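PDB 3OKZ: putative uncharacterized protein gbs0355 from Streptococcus agalactiae, which probably takes part in cell-envelope assembly, as a member of the LytR/CpsA/Psr family, whose proteins attach glycopolymers to the cell wall. Local coordinates for residues D103-N108 with K265-V270; T58-E63 with Q271-K276; L198-I203 with K207-A212; I115-L120 with Y168-Y173. One frame throughout, in Å; residues are numbered along the deposited sequence.

Interaction 1: D103-N108 with K265-V270; sequences DLLDIN and KHLLAV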
loop_
_atom_site.group_PDB
_atom_site.type_symbol
_atom_site.label_atom_id
_atom_site.label_comp_id
_atom_site.label_asym_id
_atom_site.label_seq_id
_atom_site.Cartn_x
_atom_site.Cartn_y
_atom_site.Cartn_z
ATOM N N ASP A 103 8.741 9.179 -7.255
ATOM C CA ASP A 103 8.592 10.033 -8.430
ATOM C C ASP A 103 7.140 10.290 -8.792
ATOM O O ASP A 103 6.820 11.313 -9.404
ATOM C CB ASP A 103 9.307 9.432 -9.636
ATOM C CG ASP A 103 10.814 9.570 -9.541
ATOM O OD1 ASP A 103 11.279 10.516 -8.852
ATOM O OD2 ASP A 103 11.525 8.741 -10.168
ATOM N N LEU A 104 6.269 9.352 -8.426
ATOM C CA LEU A 104 4.844 9.482 -8.689
ATOM C C LEU A 104 4.246 10.632 -7.881
ATOM O O LEU A 104 3.550 11.493 -8.420
ATOM C CB LEU A 104 4.121 8.186 -8.318
ATOM C CG LEU A 104 2.627 8.296 -7.957
ATOM C CD1 LEU A 104 1.814 8.789 -9.154
ATOM C CD2 LEU A 104 2.127 6.941 -7.481
ATOM N N LEU A 105 4.525 10.635 -6.581
ATOM C CA LEU A 105 3.997 11.658 -5.693
ATOM C C LEU A 105 4.860 12.900 -5.520
ATOM O O LEU A 105 4.406 13.874 -4.930
ATOM C CB LEU A 105 3.739 11.061 -4.321
ATOM C CG LEU A 105 2.767 9.890 -4.256
ATOM C CD1 LEU A 105 2.753 9.351 -2.823
ATOM C CD2 LEU A 105 1.377 10.341 -4.691
ATOM N N ASP A 106 6.091 12.875 -6.023
ATOM C CA ASP A 106 6.989 14.024 -5.885
ATOM C C ASP A 106 7.282 14.262 -4.408
ATOM O O ASP A 106 6.976 15.330 -3.857
ATOM C CB ASP A 106 6.355 15.285 -6.472
ATOM C CG ASP A 106 7.282 16.478 -6.406
ATOM O OD1 ASP A 106 8.423 16.357 -6.897
ATOM O OD2 ASP A 106 6.881 17.530 -5.866
ATOM N N ILE A 107 7.874 13.256 -3.771
ATOM C CA ILE A 107 8.189 13.322 -2.353
ATOM C C ILE A 107 9.139 12.192 -1.979
ATOM O O ILE A 107 9.205 11.160 -2.652
ATOM C CB ILE A 107 6.893 13.192 -1.509
ATOM C CG1 ILE A 107 7.196 13.404 -0.031
ATOM C CG2 ILE A 107 6.288 11.808 -1.689
ATOM C CD1 ILE A 107 5.969 13.282 0.847
ATOM N N ASN A 108 9.892 12.401 -0.908
ATOM C CA ASN A 108 10.807 11.377 -0.433
ATOM C C ASN A 108 10.061 10.599 0.642
ATOM O O ASN A 108 9.539 11.162 1.616
ATOM C CB ASN A 108 12.090 12.017 0.115
ATOM C CG ASN A 108 13.030 12.498 -1.008
ATOM O OD1 ASN A 108 14.119 13.023 -0.750
ATOM N ND2 ASN A 108 12.605 12.311 -2.259
ATOM N N LYS A 265 -5.057 17.962 -12.394
ATOM C CA LYS A 265 -5.786 18.572 -11.287
ATOM C C LYS A 265 -5.837 17.694 -10.038
ATOM O O LYS A 265 -5.729 18.187 -8.917
ATOM C CB LYS A 265 -7.218 18.883 -11.724
ATOM C CG LYS A 265 -7.983 19.841 -10.819
ATOM C CD LYS A 265 -7.681 21.301 -11.170
ATOM C CE LYS A 265 -8.595 22.270 -10.418
ATOM N NZ LYS A 265 -8.437 23.680 -10.884
ATOM N N HIS A 266 -5.998 16.391 -10.243
ATOM C CA HIS A 266 -6.118 15.439 -9.143
ATOM C C HIS A 266 -4.808 15.061 -8.467
ATOM O O HIS A 266 -4.648 15.248 -7.263
ATOM C CB HIS A 266 -6.798 14.164 -9.641
ATOM C CG HIS A 266 -7.209 13.228 -8.549
ATOM N ND1 HIS A 266 -6.909 11.882 -8.568
ATOM C CD2 HIS A 266 -7.938 13.434 -7.424
ATOM C CE1 HIS A 266 -7.437 11.300 -7.506
ATOM N NE2 HIS A 266 -8.067 12.219 -6.796
ATOM N N LEU A 267 -3.880 14.515 -9.245
ATOM C CA LEU A 267 -2.604 14.085 -8.702
ATOM C C LEU A 267 -1.896 15.163 -7.895
ATOM O O LEU A 267 -1.245 14.860 -6.901
ATOM C CB LEU A 267 -1.692 13.565 -9.823
ATOM C CG LEU A 267 -0.275 13.130 -9.433
ATOM C CD1 LEU A 267 -0.307 12.229 -8.225
ATOM C CD2 LEU A 267 0.369 12.424 -10.593
ATOM N N LEU A 268 -2.021 16.419 -8.305
ATOM C CA LEU A 268 -1.378 17.501 -7.563
ATOM C C LEU A 268 -2.019 17.549 -6.175
ATOM O O LEU A 268 -1.357 17.308 -5.167
ATOM C CB LEU A 268 -1.571 18.836 -8.298
ATOM C CG LEU A 268 -0.774 20.093 -7.912
ATOM C CD1 LEU A 268 -1.311 20.693 -6.634
ATOM C CD2 LEU A 268 0.693 19.743 -7.775
ATOM N N ALA A 269 -3.315 17.837 -6.139
ATOM C CA ALA A 269 -4.067 17.909 -4.895
ATOM C C ALA A 269 -3.691 16.812 -3.896
ATOM O O ALA A 269 -3.469 17.076 -2.710
ATOM C CB ALA A 269 -5.550 17.828 -5.195
ATOM N N VAL A 270 -3.636 15.581 -4.386
ATOM C CA VAL A 270 -3.312 14.425 -3.563
ATOM C C VAL A 270 -1.886 14.508 -3.025
ATOM O O VAL A 270 -1.626 14.159 -1.867
ATOM C CB VAL A 270 -3.479 13.110 -4.368
ATOM C CG1 VAL A 270 -3.200 11.911 -3.484
ATOM C CG2 VAL A 270 -4.883 13.031 -4.942
#
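Leu267 meets both Leu104 and Leu105 in a buried helix-to-helix contact: the C-terminal end of helix 93-105 packs beside helix 264-277, two helices of the LytR/CpsA/Psr-type α/β fold. Helix 93-105 ends at Leu105, Asp106 following with positive phi. Along the later helix, His266, near the start of the segment, is turned to another side, with its ring against CG2 of Val270 and Leu246 of strand 241-252. Leu267 comes next and carries the whole contact. Its CG lies opposite the backbone N (chi1 177°), which sends the two methyls across to the end of the other helix. There CD1 of Leu267 sits 4.1 Å from CD1 of Leu104, the two side chains crossing at a slant, and 4.3 Å from CD2 of Leu105. The same methyl touches the backbone, 3.9 Å from O of Leu104, a carbonyl that accepts a hydrogen bond from Thr288 OG1; CD2 of Leu267 lies 4.0 Å from that oxygen. Further on, the Val270 side chain faces Leu246 of the sheet, and Val270 N closes the helical bond to His266 O at 3.1 Å.

Interaction 2: T58-E63 with Q271-K276; sequences TMTSLE and QNRIKK
The flat guanidinium of Arg273 stands obliquely to the hydroxyl of Thr60, while its cation-pi partner is the ring of Tyr244 on the neighbouring strand 241-252. This is helix-on-sheet packing of an α/β fold: helix 264-277 lies on one side of the central mixed sheet, and strand 56-62, between strands 41-51 and 241-252, turns Thr58 and Thr60 toward it. NH2 of Arg273 comes to 4.3 Å from OG1 of Thr60, too far for a hydrogen bond, so the two polar groups are neighbours and no more. The arginine leaves the helix with CG opposite the backbone N (chi1 -171°) and then folds back at its later torsions, which keeps the guanidinium over the sheet. Ile274, the next residue, fills the adjoining place with aliphatic carbon. Its side chain also rests on Leu47 and Thr49 of strand 41-51, so that one isoleucine spans two strands. Thr58, two residues before Thr60, faces the helix as well but stays farther off, with its hydroxyl bonded to Thr49 OG1. The intervening Met59, a selenomethionine, faces the other side of the sheet and packs on Ile190 of helix 178-200, so the strand is covered by a helix on both faces. The extended side chain of Ile274 puts its CD1 4.3 Å from OG1 of Thr60.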
loop_
_atom_site.group_PDB
_atom_site.type_symbol
_atom_site.label_atom_id
_atom_site.label_comp_id
_atom_site.label_asym_id
_atom_site.label_seq_id
_atom_site.Cartn_x
_atom_site.Cartn_y
_atom_site.Cartn_z
ATOM N N THR A 58 -3.013 9.133 7.818
ATOM C CA THR A 58 -3.740 9.021 6.560
ATOM C C THR A 58 -3.169 7.882 5.738
ATOM O O THR A 58 -1.962 7.633 5.761
ATOM C CB THR A 58 -3.622 10.291 5.715
ATOM O OG1 THR A 58 -2.323 10.337 5.101
ATOM C CG2 THR A 58 -3.835 11.531 6.587
HETATM N N MSE A 59 -4.043 7.199 5.009
HETATM C CA MSE A 59 -3.634 6.097 4.153
HETATM C C MSE A 59 -4.127 6.303 2.748
HETATM O O MSE A 59 -5.330 6.419 2.506
HETATM C CB MSE A 59 -4.205 4.788 4.649
HETATM C CG MSE A 59 -3.789 4.415 6.034
HETATM SE SE MSE A 59 -4.445 2.668 6.354
HETATM C CE MSE A 59 -2.864 1.696 5.812
ATOM N N THR A 60 -3.194 6.332 1.812
ATOM C CA THR A 60 -3.561 6.494 0.424
ATOM C C THR A 60 -3.170 5.258 -0.401
ATOM O O THR A 60 -1.991 4.935 -0.568
ATOM C CB THR A 60 -2.941 7.790 -0.132
ATOM O OG1 THR A 60 -3.495 8.901 0.587
ATOM C CG2 THR A 60 -3.263 7.975 -1.617
ATOM N N SER A 61 -4.190 4.549 -0.876
ATOM C CA SER A 61 -4.002 3.358 -1.695
ATOM C C SER A 61 -3.598 3.818 -3.093
ATOM O O SER A 61 -4.121 4.809 -3.605
ATOM C CB SER A 61 -5.306 2.554 -1.760
ATOM O OG SER A 61 -5.785 2.207 -0.466
ATOM N N LEU A 62 -2.678 3.098 -3.718
ATOM C CA LEU A 62 -2.197 3.481 -5.043
ATOM C C LEU A 62 -2.581 2.450 -6.091
ATOM O O LEU A 62 -2.031 1.350 -6.123
ATOM C CB LEU A 62 -0.676 3.650 -4.999
ATOM C CG LEU A 62 -0.173 4.400 -3.757
ATOM C CD1 LEU A 62 1.367 4.457 -3.724
ATOM C CD2 LEU A 62 -0.776 5.791 -3.753
ATOM N N GLU A 63 -3.522 2.831 -6.956
ATOM C CA GLU A 63 -4.035 1.966 -8.023
ATOM C C GLU A 63 -2.944 1.321 -8.868
ATOM O O GLU A 63 -2.217 2.001 -9.587
ATOM C CB GLU A 63 -4.970 2.766 -8.930
ATOM C CG GLU A 63 -5.499 1.969 -10.111
ATOM C CD GLU A 63 -6.054 0.619 -9.694
ATOM O OE1 GLU A 63 -6.971 0.587 -8.843
ATOM O OE2 GLU A 63 -5.573 -0.411 -10.212
ATOM N N GLN A 271 -0.964 14.960 -3.872
ATOM C CA GLN A 271 0.424 15.093 -3.461
ATOM C C GLN A 271 0.438 16.052 -2.284
ATOM O O GLN A 271 0.788 15.687 -1.167
ATOM C CB GLN A 271 1.280 15.693 -4.587
ATOM C CG GLN A 271 1.493 14.837 -5.834
ATOM C CD GLN A 271 2.497 15.474 -6.784
ATOM O OE1 GLN A 271 2.912 14.875 -7.776
ATOM N NE2 GLN A 271 2.890 16.703 -6.478
ATOM N N ASN A 272 0.031 17.287 -2.554
ATOM C CA ASN A 272 0.010 18.353 -1.561
ATOM C C ASN A 272 -0.745 17.999 -0.281
ATOM O O ASN A 272 -0.376 18.447 0.807
ATOM C CB ASN A 272 -0.560 19.629 -2.200
ATOM C CG ASN A 272 0.306 20.145 -3.358
ATOM O OD1 ASN A 272 -0.060 21.111 -4.030
ATOM N ND2 ASN A 272 1.457 19.502 -3.589
ATOM N N ARG A 273 -1.799 17.201 -0.411
ATOM C CA ARG A 273 -2.576 16.775 0.749
ATOM C C ARG A 273 -1.615 15.962 1.611
ATOM O O ARG A 273 -1.541 16.136 2.832
ATOM C CB ARG A 273 -3.757 15.908 0.296
ATOM C CG ARG A 273 -4.773 15.578 1.375
ATOM C CD ARG A 273 -4.638 14.134 1.842
ATOM N NE ARG A 273 -4.691 13.181 0.733
ATOM C CZ ARG A 273 -5.696 13.075 -0.135
ATOM N NH1 ARG A 273 -6.764 13.866 -0.042
ATOM N NH2 ARG A 273 -5.633 12.174 -1.108
ATOM N N ILE A 274 -0.868 15.075 0.960
ATOM C CA ILE A 274 0.112 14.248 1.652
ATOM C C ILE A 274 1.241 15.135 2.172
ATOM O O ILE A 274 1.654 15.008 3.326
ATOM C CB ILE A 274 0.703 13.175 0.714
ATOM C CG1 ILE A 274 -0.379 12.157 0.354
ATOM C CG2 ILE A 274 1.884 12.500 1.368
ATOM C CD1 ILE A 274 0.146 10.935 -0.385
ATOM N N LYS A 275 1.736 16.034 1.322
ATOM C CA LYS A 275 2.810 16.942 1.713
ATOM C C LYS A 275 2.448 17.725 2.975
ATOM O O LYS A 275 3.274 17.866 3.877
ATOM C CB LYS A 275 3.134 17.901 0.567
ATOM C CG LYS A 275 3.991 17.265 -0.506
ATOM C CD LYS A 275 4.120 18.120 -1.740
ATOM C CE LYS A 275 5.051 17.452 -2.737
ATOM N NZ LYS A 275 4.979 18.088 -4.075
ATOM N N LYS A 276 1.217 18.229 3.045
ATOM C CA LYS A 276 0.790 18.968 4.223
ATOM C C LYS A 276 0.926 18.084 5.465
ATOM O O LYS A 276 1.226 18.575 6.551
ATOM C CB LYS A 276 -0.662 19.426 4.087
ATOM C CG LYS A 276 -1.189 20.132 5.336
ATOM C CD LYS A 276 -2.704 20.341 5.310
ATOM C CE LYS A 276 -3.148 21.236 4.158
ATOM N NZ LYS A 276 -4.624 21.457 4.144
#

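Interaction 3: L198-I203 with K207-A212; sequences LALNSI and KKILSA
Ile203 O takes a nearly straight hydrogen bond from Lys207 N (3.0 Å, 168° at the hydrogen), the four-residue step of the opening turn of helix 203-212, with the donor tilted 30° from the carbonyl plane. CG of Lys207 lies beside the same carbonyl, 3.4 Å from Ile203 O, before the rest of the chain runs outward, extended. Across the turn the apolar contact is between Leu200 and Ile209, which reach for one another tip to tip, CD1 of Leu200 3.6 Å from CD1 of Ile209. CG of Leu200 (chi1 -77°) and CG1 of Ile209 both lie beside their own backbone N, and from there the two CD1 atoms meet; Ile209 also leans on Val127. The arrangement is two consecutive helices joined by a tight turn: helix 178-200 ends as Asn201 adopts positive phi, and Ser202 takes the N-cap position of helix 203-212, where its OG makes a weak bond to Ser205 N. Asn201 OD1 is held by Lys235 NZ, outside the pair. The Ile203 side chain, whose end comes closer to 207-212, also packs on Ile228 and Leu232 of helix 228-232, and so links the turn to a third helix. Near the end of helix 203-212 the carbonyl of Lys208 accepts twice from one face of its plane, from Ala212 N at 2.9 Å and from Ser211 OG at 3.2 Å.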
loop_
_atom_site.group_PDB
_atom_site.type_symbol
_atom_site.label_atom_id
_atom_site.label_comp_id
_atom_site.label_asym_id
_atom_site.label_seq_id
_atom_site.Cartn_x
_atom_site.Cartn_y
_atom_site.Cartn_z
ATOM N N LEU A 198 -3.155 -2.183 18.774
ATOM C CA LEU A 198 -3.175 -1.080 19.732
ATOM C C LEU A 198 -4.040 -1.298 20.983
ATOM O O LEU A 198 -3.676 -0.849 22.073
ATOM C CB LEU A 198 -3.628 0.212 19.042
ATOM C CG LEU A 198 -2.766 0.723 17.885
ATOM C CD1 LEU A 198 -3.131 2.165 17.594
ATOM C CD2 LEU A 198 -1.291 0.627 18.244
ATOM N N ALA A 199 -5.185 -1.965 20.825
ATOM C CA ALA A 199 -6.076 -2.230 21.949
ATOM C C ALA A 199 -5.359 -3.097 22.975
ATOM O O ALA A 199 -5.576 -2.949 24.179
ATOM C CB ALA A 199 -7.315 -2.921 21.480
ATOM N N LEU A 200 -4.518 -4.019 22.504
ATOM C CA LEU A 200 -3.761 -4.856 23.428
ATOM C C LEU A 200 -3.073 -3.910 24.397
ATOM O O LEU A 200 -2.949 -4.186 25.595
ATOM C CB LEU A 200 -2.687 -5.667 22.698
ATOM C CG LEU A 200 -3.208 -6.879 21.951
ATOM C CD1 LEU A 200 -2.047 -7.732 21.492
ATOM C CD2 LEU A 200 -4.116 -7.662 22.875
ATOM N N ASN A 201 -2.641 -2.781 23.850
ATOM C CA ASN A 201 -1.959 -1.765 24.622
ATOM C C ASN A 201 -0.988 -2.433 25.562
ATOM O O ASN A 201 -1.119 -2.340 26.773
ATOM C CB ASN A 201 -2.953 -0.943 25.421
ATOM C CG ASN A 201 -2.313 0.266 26.021
ATOM O OD1 ASN A 201 -1.587 0.991 25.342
ATOM N ND2 ASN A 201 -2.564 0.497 27.301
ATOM N N SER A 202 -0.021 -3.127 24.987
ATOM C CA SER A 202 0.974 -3.828 25.763
ATOM C C SER A 202 2.203 -3.868 24.885
ATOM O O SER A 202 2.131 -4.314 23.744
ATOM C CB SER A 202 0.485 -5.240 26.059
ATOM O OG SER A 202 1.344 -5.930 26.946
ATOM N N ILE A 203 3.331 -3.378 25.395
ATOM C CA ILE A 203 4.552 -3.395 24.600
ATOM C C ILE A 203 5.007 -4.844 24.489
ATOM O O ILE A 203 5.659 -5.235 23.525
ATOM C CB ILE A 203 5.662 -2.505 25.225
ATOM C CG1 ILE A 203 6.879 -2.456 24.294
ATOM C CG2 ILE A 203 6.077 -3.049 26.564
ATOM C CD1 ILE A 203 6.564 -2.004 22.875
ATOM N N LYS A 207 5.763 -6.761 20.967
ATOM C CA LYS A 207 6.970 -7.498 20.632
ATOM C C LYS A 207 6.596 -8.847 20.044
ATOM O O LYS A 207 7.090 -9.237 18.994
ATOM C CB LYS A 207 7.829 -7.726 21.876
ATOM C CG LYS A 207 8.559 -6.493 22.381
ATOM C CD LYS A 207 9.618 -6.888 23.400
ATOM C CE LYS A 207 10.423 -5.696 23.872
ATOM N NZ LYS A 207 11.464 -6.119 24.843
ATOM N N LYS A 208 5.698 -9.539 20.735
ATOM C CA LYS A 208 5.260 -10.863 20.320
ATOM C C LYS A 208 4.669 -10.841 18.926
ATOM O O LYS A 208 4.952 -11.703 18.103
ATOM C CB LYS A 208 4.234 -11.422 21.312
ATOM C CG LYS A 208 4.808 -11.805 22.683
ATOM C CD LYS A 208 3.893 -12.798 23.411
ATOM C CE LYS A 208 4.457 -13.227 24.763
ATOM N NZ LYS A 208 4.445 -12.140 25.786
ATOM N N ILE A 209 3.854 -9.836 18.660
ATOM C CA ILE A 209 3.227 -9.722 17.366
ATOM C C ILE A 209 4.212 -9.425 16.244
ATOM O O ILE A 209 4.188 -10.098 15.211
ATOM C CB ILE A 209 2.124 -8.655 17.404
ATOM C CG1 ILE A 209 0.972 -9.182 18.267
ATOM C CG2 ILE A 209 1.656 -8.314 15.990
ATOM C CD1 ILE A 209 -0.143 -8.196 18.516
ATOM N N LEU A 210 5.092 -8.447 16.433
ATOM C CA LEU A 210 6.037 -8.123 15.369
ATOM C C LEU A 210 7.038 -9.232 15.102
ATOM O O LEU A 210 7.671 -9.256 14.054
ATOM C CB LEU A 210 6.763 -6.806 15.666
ATOM C CG LEU A 210 5.859 -5.557 15.712
ATOM C CD1 LEU A 210 6.723 -4.313 15.827
ATOM C CD2 LEU A 210 4.984 -5.471 14.459
ATOM N N SER A 211 7.156 -10.163 16.041
ATOM C CA SER A 211 8.070 -11.291 15.904
ATOM C C SER A 211 7.308 -12.454 15.265
ATOM O O SER A 211 7.898 -13.326 14.615
ATOM C CB SER A 211 8.594 -11.722 17.274
ATOM O OG SER A 211 7.923 -12.888 17.699
ATOM N N ALA A 212 5.994 -12.464 15.482
ATOM C CA ALA A 212 5.105 -13.478 14.912
ATOM C C ALA A 212 5.092 -13.335 13.387
ATOM O O ALA A 212 4.917 -14.316 12.664
ATOM C CB ALA A 212 3.673 -13.299 15.449
#

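Interaction 4: I115-L120 with Y168-Y173; sequences INMQGL and YSRMRY
Met117, a selenomethionine, lays its SE 4.1 Å from NH2 of Arg170, the two side chains passing at an angle where a β-strand-to-helix turn faces the loop after helix 162-168. Strand 111-116 of the central sheet runs straight into helix 117-126, with Met117 in the first turn. Its chain, bent at chi2 (-57°) and chi3, ends with SE on the side facing Arg170. Arg170 behaves differently: from CG to NE it is extended, so the guanidinium is carried well away from its own backbone to lie obliquely beside the selenium. The charge is paired elsewhere, in a salt bridge from NH2 to Asp43 OD1, with Asp28 and Glu146 as longer, weak ion pairs. Arginines and acidic residues close together are consistent with the charged mouth at which relatives hold the pyrophosphate head of a polyprenyl-linked substrate. Ser169 tucks its OG between the backbone N and the carbonyl carbon (chi1 55°), within hydrogen-bonding distance of both Ala165 O and Leu166 O in the preceding helix, sharing its proton or giving it to one. Leu120, one turn beyond Met117, sets CD2 3.9 Å from that OG. The helix start is fixed by its N-cap: Asn116 OD1 accepts a weak bond from Gln118 N and a firmer one, 2.9 Å and 164°, from Gly119 N.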
loop_
_atom_site.group_PDB
_atom_site.type_symbol
_atom_site.label_atom_id
_atom_site.label_comp_id
_atom_site.label_asym_id
_atom_site.label_seq_id
_atom_site.Cartn_x
_atom_site.Cartn_y
_atom_site.Cartn_z
ATOM N N ILE A 115 5.262 -6.907 3.533
ATOM C CA ILE A 115 4.818 -8.125 4.201
ATOM C C ILE A 115 4.203 -9.065 3.167
ATOM O O ILE A 115 3.397 -8.641 2.336
ATOM C CB ILE A 115 3.767 -7.801 5.283
ATOM C CG1 ILE A 115 4.331 -6.731 6.227
ATOM C CG2 ILE A 115 3.412 -9.061 6.072
ATOM C CD1 ILE A 115 3.510 -6.490 7.485
ATOM N N ASN A 116 4.591 -10.336 3.196
ATOM C CA ASN A 116 4.045 -11.290 2.235
ATOM C C ASN A 116 2.699 -11.790 2.717
ATOM O O ASN A 116 2.265 -11.467 3.825
ATOM C CB ASN A 116 4.992 -12.474 2.013
ATOM C CG ASN A 116 5.269 -13.235 3.276
ATOM O OD1 ASN A 116 4.352 -13.624 3.990
ATOM N ND2 ASN A 116 6.540 -13.457 3.561
HETATM N N MSE A 117 2.049 -12.603 1.897
HETATM C CA MSE A 117 0.726 -13.095 2.238
HETATM C C MSE A 117 0.630 -13.878 3.532
HETATM O O MSE A 117 -0.383 -13.800 4.220
HETATM C CB MSE A 117 0.159 -13.897 1.068
HETATM C CG MSE A 117 0.122 -13.098 -0.241
HETATM SE SE MSE A 117 -0.888 -11.436 -0.125
HETATM C CE MSE A 117 0.574 -10.180 0.011
ATOM N N GLN A 118 1.677 -14.620 3.875
ATOM C CA GLN A 118 1.653 -15.389 5.113
ATOM C C GLN A 118 1.620 -14.385 6.238
ATOM O O GLN A 118 0.858 -14.529 7.192
ATOM C CB GLN A 118 2.901 -16.257 5.265
ATOM C CG GLN A 118 2.825 -17.204 6.457
ATOM C CD GLN A 118 1.814 -18.325 6.254
ATOM O OE1 GLN A 118 1.993 -19.176 5.375
ATOM N NE2 GLN A 118 0.743 -18.330 7.059
ATOM N N GLY A 119 2.453 -13.359 6.100
ATOM C CA GLY A 119 2.539 -12.312 7.096
ATOM C C GLY A 119 1.191 -11.702 7.392
ATOM O O GLY A 119 0.841 -11.515 8.551
ATOM N N LEU A 120 0.430 -11.381 6.349
ATOM C CA LEU A 120 -0.887 -10.805 6.563
ATOM C C LEU A 120 -1.712 -11.822 7.320
ATOM O O LEU A 120 -2.249 -11.525 8.381
ATOM C CB LEU A 120 -1.589 -10.483 5.240
ATOM C CG LEU A 120 -3.027 -9.981 5.479
ATOM C CD1 LEU A 120 -2.947 -8.658 6.264
ATOM C CD2 LEU A 120 -3.792 -9.801 4.157
ATOM N N TYR A 168 -10.706 -11.965 1.668
ATOM C CA TYR A 168 -11.511 -10.759 1.745
ATOM C C TYR A 168 -10.830 -9.539 1.139
ATOM O O TYR A 168 -11.495 -8.624 0.652
ATOM C CB TYR A 168 -11.854 -10.470 3.199
ATOM C CG TYR A 168 -12.787 -9.292 3.411
ATOM C CD1 TYR A 168 -14.139 -9.383 3.095
ATOM C CD2 TYR A 168 -12.317 -8.099 3.957
ATOM C CE1 TYR A 168 -14.997 -8.326 3.326
ATOM C CE2 TYR A 168 -13.176 -7.026 4.189
ATOM C CZ TYR A 168 -14.511 -7.154 3.876
ATOM O OH TYR A 168 -15.365 -6.115 4.152
ATOM N N SER A 169 -9.505 -9.503 1.162
ATOM C CA SER A 169 -8.806 -8.351 0.601
ATOM C C SER A 169 -8.267 -8.569 -0.807
ATOM O O SER A 169 -7.579 -7.705 -1.349
ATOM C CB SER A 169 -7.668 -7.928 1.523
ATOM O OG SER A 169 -6.812 -9.020 1.772
ATOM N N ARG A 170 -8.567 -9.718 -1.405
ATOM C CA ARG A 170 -8.115 -9.976 -2.765
ATOM C C ARG A 170 -9.291 -9.953 -3.741
ATOM O O ARG A 170 -9.139 -9.587 -4.903
ATOM C CB ARG A 170 -7.421 -11.333 -2.849
ATOM C CG ARG A 170 -5.935 -11.330 -2.523
ATOM C CD ARG A 170 -5.419 -12.761 -2.472
ATOM N NE ARG A 170 -3.979 -12.852 -2.685
ATOM C CZ ARG A 170 -3.362 -12.439 -3.787
ATOM N NH1 ARG A 170 -4.064 -11.902 -4.779
ATOM N NH2 ARG A 170 -2.048 -12.565 -3.898
HETATM N N MSE A 171 -10.465 -10.346 -3.251
HETATM C CA MSE A 171 -11.670 -10.399 -4.073
HETATM C C MSE A 171 -11.762 -9.157 -4.946
HETATM O O MSE A 171 -11.544 -8.037 -4.487
HETATM C CB MSE A 171 -12.913 -10.537 -3.187
HETATM C CG MSE A 171 -14.162 -10.965 -3.955
HETATM SE SE MSE A 171 -14.952 -9.638 -5.179
HETATM C CE MSE A 171 -16.314 -8.923 -4.002
ATOM N N ARG A 172 -12.107 -9.360 -6.209
ATOM C CA ARG A 172 -12.172 -8.259 -7.148
ATOM C C ARG A 172 -13.260 -8.399 -8.208
ATOM O O ARG A 172 -14.106 -7.524 -8.359
ATOM C CB ARG A 172 -10.805 -8.145 -7.833
ATOM C CG ARG A 172 -10.646 -7.066 -8.900
ATOM C CD ARG A 172 -9.361 -7.336 -9.674
ATOM N NE ARG A 172 -8.739 -6.139 -10.236
ATOM C CZ ARG A 172 -9.276 -5.384 -11.191
ATOM N NH1 ARG A 172 -10.463 -5.693 -11.707
ATOM N NH2 ARG A 172 -8.617 -4.317 -11.635
ATOM N N TYR A 173 -13.241 -9.519 -8.919
ATOM C CA TYR A 173 -14.153 -9.763 -10.026
ATOM C C TYR A 173 -15.635 -9.854 -9.762
ATOM O O TYR A 173 -16.438 -9.714 -10.682
ATOM C CB TYR A 173 -13.661 -10.979 -10.801
ATOM C CG TYR A 173 -12.251 -10.741 -11.242
ATOM C CD1 TYR A 173 -11.930 -9.601 -11.981
ATOM C CD2 TYR A 173 -11.220 -11.585 -10.856
ATOM C CE1 TYR A 173 -10.614 -9.303 -12.318
ATOM C CE2 TYR A 173 -9.893 -11.295 -11.192
ATOM C CZ TYR A 173 -9.604 -10.153 -11.919
ATOM O OH TYR A 173 -8.314 -9.853 -12.249
#

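Interactions 1 and 2 are neighbours, with centres about 8 Å apart on helix 264-277, and are joined directly by a salt bridge from Asp106 OD2 to Lys275 NZ (2.7 Å). Together they bring this late helix against helix 93-105 and the central sheet. Interaction 4 reaches the same sheet through strand 111-116, with its centre about 22 Å from that of interaction 2, across the chain's centre. Interaction 3 lies at the far end of helix 178-200, about 34 Å between centres from interaction 1. Along the chain, interaction 4 closes before interaction 3 opens; both are nested within interaction 1, itself nested within interaction 2, so helix 264-277 closes back on strand 56-62 and helix 93-105.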